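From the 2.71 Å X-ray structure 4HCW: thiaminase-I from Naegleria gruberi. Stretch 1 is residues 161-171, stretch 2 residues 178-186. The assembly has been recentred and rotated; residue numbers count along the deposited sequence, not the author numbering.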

# COMPACT_ATOMS: atom_id res chain seq x y z
N VAL A 161 4.22 6.95 11.45
CA VAL A 161 5.03 6.94 12.67
C VAL A 161 5.15 5.52 13.20
O VAL A 161 6.25 5.07 13.54
CB VAL A 161 4.42 7.84 13.76
CG1 VAL A 161 5.11 7.61 15.09
CG2 VAL A 161 4.51 9.30 13.35
N PHE A 162 4.03 4.82 13.26
CA PHE A 162 4.00 3.43 13.68
C PHE A 162 4.80 2.53 12.74
O PHE A 162 5.54 1.65 13.18
CB PHE A 162 2.55 2.93 13.78
CG PHE A 162 2.43 1.44 13.93
CD1 PHE A 162 2.61 0.84 15.16
CD2 PHE A 162 2.12 0.64 12.84
CE1 PHE A 162 2.49 -0.53 15.31
CE2 PHE A 162 2.01 -0.73 12.98
CZ PHE A 162 2.19 -1.32 14.21
N GLY A 163 4.65 2.77 11.44
CA GLY A 163 5.29 1.95 10.43
C GLY A 163 6.81 2.04 10.42
O GLY A 163 7.49 1.03 10.50
N LEU A 164 7.32 3.27 10.33
CA LEU A 164 8.76 3.49 10.24
C LEU A 164 9.50 2.98 11.48
O LEU A 164 10.61 2.46 11.37
CB LEU A 164 9.07 4.96 10.02
CG LEU A 164 8.66 5.54 8.66
CD1 LEU A 164 9.19 6.95 8.51
CD2 LEU A 164 9.16 4.66 7.53
N TYR A 165 8.89 3.14 12.65
CA TYR A 165 9.48 2.67 13.89
C TYR A 165 9.68 1.16 13.85
O TYR A 165 10.75 0.66 14.20
CB TYR A 165 8.62 3.07 15.09
CG TYR A 165 9.16 2.58 16.42
CD1 TYR A 165 10.12 3.30 17.12
CD2 TYR A 165 8.71 1.38 16.97
CE1 TYR A 165 10.61 2.85 18.33
CE2 TYR A 165 9.20 0.93 18.18
CZ TYR A 165 10.15 1.67 18.86
OH TYR A 165 10.63 1.21 20.06
N GLN A 166 8.64 0.45 13.43
CA GLN A 166 8.69 -1.01 13.38
C GLN A 166 9.61 -1.51 12.27
O GLN A 166 10.21 -2.58 12.40
CB GLN A 166 7.28 -1.59 13.21
CG GLN A 166 6.34 -1.27 14.36
CD GLN A 166 6.78 -1.90 15.67
OE1 GLN A 166 7.47 -2.92 15.68
NE2 GLN A 166 6.38 -1.29 16.78
N GLN A 167 9.71 -0.75 11.19
CA GLN A 167 10.60 -1.12 10.09
C GLN A 167 12.06 -0.99 10.49
O GLN A 167 12.88 -1.84 10.17
CB GLN A 167 10.31 -0.27 8.85
CG GLN A 167 8.97 -0.55 8.19
CD GLN A 167 8.79 0.23 6.90
OE1 GLN A 167 9.75 0.51 6.19
NE2 GLN A 167 7.55 0.60 6.61
N LEU A 168 12.38 0.09 11.20
CA LEU A 168 13.73 0.31 11.71
C LEU A 168 14.06 -0.71 12.79
O LEU A 168 15.21 -1.14 12.92
CB LEU A 168 13.85 1.72 12.29
CG LEU A 168 13.78 2.92 11.35
CD1 LEU A 168 13.42 4.18 12.11
CD2 LEU A 168 15.09 3.10 10.62
N LEU A 169 13.05 -1.11 13.55
CA LEU A 169 13.24 -2.01 14.68
C LEU A 169 13.38 -3.47 14.27
O LEU A 169 14.48 -4.02 14.27
CB LEU A 169 12.10 -1.85 15.69
CG LEU A 169 12.15 -2.69 16.96
CD1 LEU A 169 13.43 -2.43 17.74
CD2 LEU A 169 10.92 -2.43 17.82
N GLN A 170 12.26 -4.10 13.93
CA GLN A 170 12.23 -5.53 13.63
C GLN A 170 13.02 -5.91 12.37
O GLN A 170 13.22 -5.09 11.48
CB GLN A 170 10.79 -6.04 13.51
CG GLN A 170 10.16 -6.45 14.83
CD GLN A 170 9.64 -5.28 15.63
OE1 GLN A 170 9.43 -5.39 16.84
NE2 GLN A 170 9.43 -4.15 14.96
N SER A 171 13.46 -7.16 12.33
CA SER A 171 14.12 -7.72 11.16
C SER A 171 13.67 -9.17 10.99
O SER A 171 13.41 -9.86 11.97
CB SER A 171 15.64 -7.66 11.32
OG SER A 171 16.08 -8.50 12.37
N ASP A 178 5.55 -10.33 11.14
CA ASP A 178 4.35 -10.33 11.96
C ASP A 178 4.65 -9.96 13.41
O ASP A 178 5.32 -10.70 14.12
CB ASP A 178 3.67 -11.71 11.90
CG ASP A 178 3.28 -12.10 10.48
OD1 ASP A 178 3.83 -11.50 9.53
OD2 ASP A 178 2.43 -13.00 10.33
N ILE A 179 4.13 -8.82 13.84
CA ILE A 179 4.34 -8.36 15.21
C ILE A 179 3.04 -8.43 16.01
O ILE A 179 1.95 -8.40 15.45
CB ILE A 179 4.88 -6.92 15.25
CG1 ILE A 179 3.87 -5.94 14.65
CG2 ILE A 179 6.21 -6.83 14.50
CD1 ILE A 179 4.32 -4.50 14.69
N LYS A 180 3.18 -8.52 17.33
CA LYS A 180 2.02 -8.56 18.21
C LYS A 180 1.97 -7.35 19.13
O LYS A 180 2.92 -6.57 19.19
CB LYS A 180 2.00 -9.86 19.02
CG LYS A 180 3.35 -10.25 19.61
N ALA A 181 0.86 -7.19 19.85
CA ALA A 181 0.65 -6.03 20.71
C ALA A 181 1.67 -5.94 21.84
O ALA A 181 1.87 -4.88 22.42
CB ALA A 181 -0.77 -6.02 21.26
N SER A 182 2.30 -7.07 22.16
CA SER A 182 3.31 -7.11 23.21
C SER A 182 4.68 -6.69 22.69
O SER A 182 5.71 -6.98 23.31
CB SER A 182 3.38 -8.51 23.83
OG SER A 182 3.62 -9.49 22.83
N ASP A 183 4.70 -6.01 21.54
CA ASP A 183 5.94 -5.51 20.96
C ASP A 183 5.86 -4.00 20.77
O ASP A 183 6.79 -3.39 20.25
CB ASP A 183 6.21 -6.19 19.61
CG ASP A 183 6.51 -7.67 19.75
OD1 ASP A 183 7.15 -8.05 20.76
OD2 ASP A 183 6.12 -8.45 18.86
N LEU A 184 4.75 -3.41 21.19
CA LEU A 184 4.53 -1.98 21.03
C LEU A 184 4.82 -1.23 22.33
O LEU A 184 4.41 -1.67 23.41
CB LEU A 184 3.09 -1.70 20.60
CG LEU A 184 2.56 -2.50 19.40
CD1 LEU A 184 1.15 -2.04 19.04
CD2 LEU A 184 3.49 -2.38 18.21
N PRO A 185 5.54 -0.10 22.23
CA PRO A 185 5.82 0.78 23.37
C PRO A 185 4.54 1.23 24.05
O PRO A 185 3.66 1.79 23.40
CB PRO A 185 6.52 1.98 22.72
CG PRO A 185 7.15 1.41 21.49
CD PRO A 185 6.18 0.38 20.99
N GLN A 186 4.43 0.98 25.35
CA GLN A 186 3.19 1.23 26.08
C GLN A 186 3.24 2.53 26.87
O GLN A 186 2.20 3.17 27.09
CB GLN A 186 2.89 0.06 27.01
CG GLN A 186 1.42 -0.12 27.33
CD GLN A 186 0.62 -0.60 26.14
OE1 GLN A 186 1.17 -1.17 25.19
NE2 GLN A 186 -0.69 -0.36 26.17

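How does the end of the strand meet the helix? Asp178 stays out of reach, but Ile179 points its CA-to-CB bond toward the other stretch and gives up more area to the contact than any other residue of the two stretches. Its CD1 lies 3.9 Å from CZ of Phe162 and 3.7 Å from OE1 of Gln166, while its CG2 sits 3.9 Å from CD of Gln170. A branched aliphatic residue suits this place because it spreads over several partners: CD1 reaches Phe162 and Gln166, and CG2 reaches Gln170, just past the helix end, as well as lying near Gln166.

What keeps the two glutamines in position beside Ile179? They bond to each other: NE2 of Gln170 donates to O of Gln166 at 3.1 Å and to OE1 of Gln166 at a very short 2.4 Å. The amides bond within their own stretch, and it is amide atoms, OE1 of Gln166 and CD of Gln170, that lie against the isoleucine; no hydrogen bond crosses between the stretches.

Does the turn that follows take part? Lys180, Ala181 and Ser182 do not reach the helix, but the chain folds back as N of Asp183 bonds to O of Lys180 at 3.0 Å. Asp183 then points its CA-to-CB bond toward the other stretch, though loosely: its CB is 4.3 Å from OE1 of Gln170. Its carboxylate serves its own turn, with OD2 accepting a weak bond from N of Lys180 at 3.3 Å.

What closes the far end of the contact? Leu184 starts sideways, yet its side chain ends near the helix, with CD2 3.6 Å from CE1 of Phe162, at the ring edge, and 3.4 Å from NE2 of Gln166. Pro185 follows, pointing toward the helix; its CG lies 3.8 Å from OH of Tyr165 and 3.9 Å from CE2 of Tyr165. The hydroxyl, hydrogen-bonded elsewhere in the structure, makes only packing contact with the proline here. Buried and apolar, Leu184 and Pro185 complete a contact made by packing.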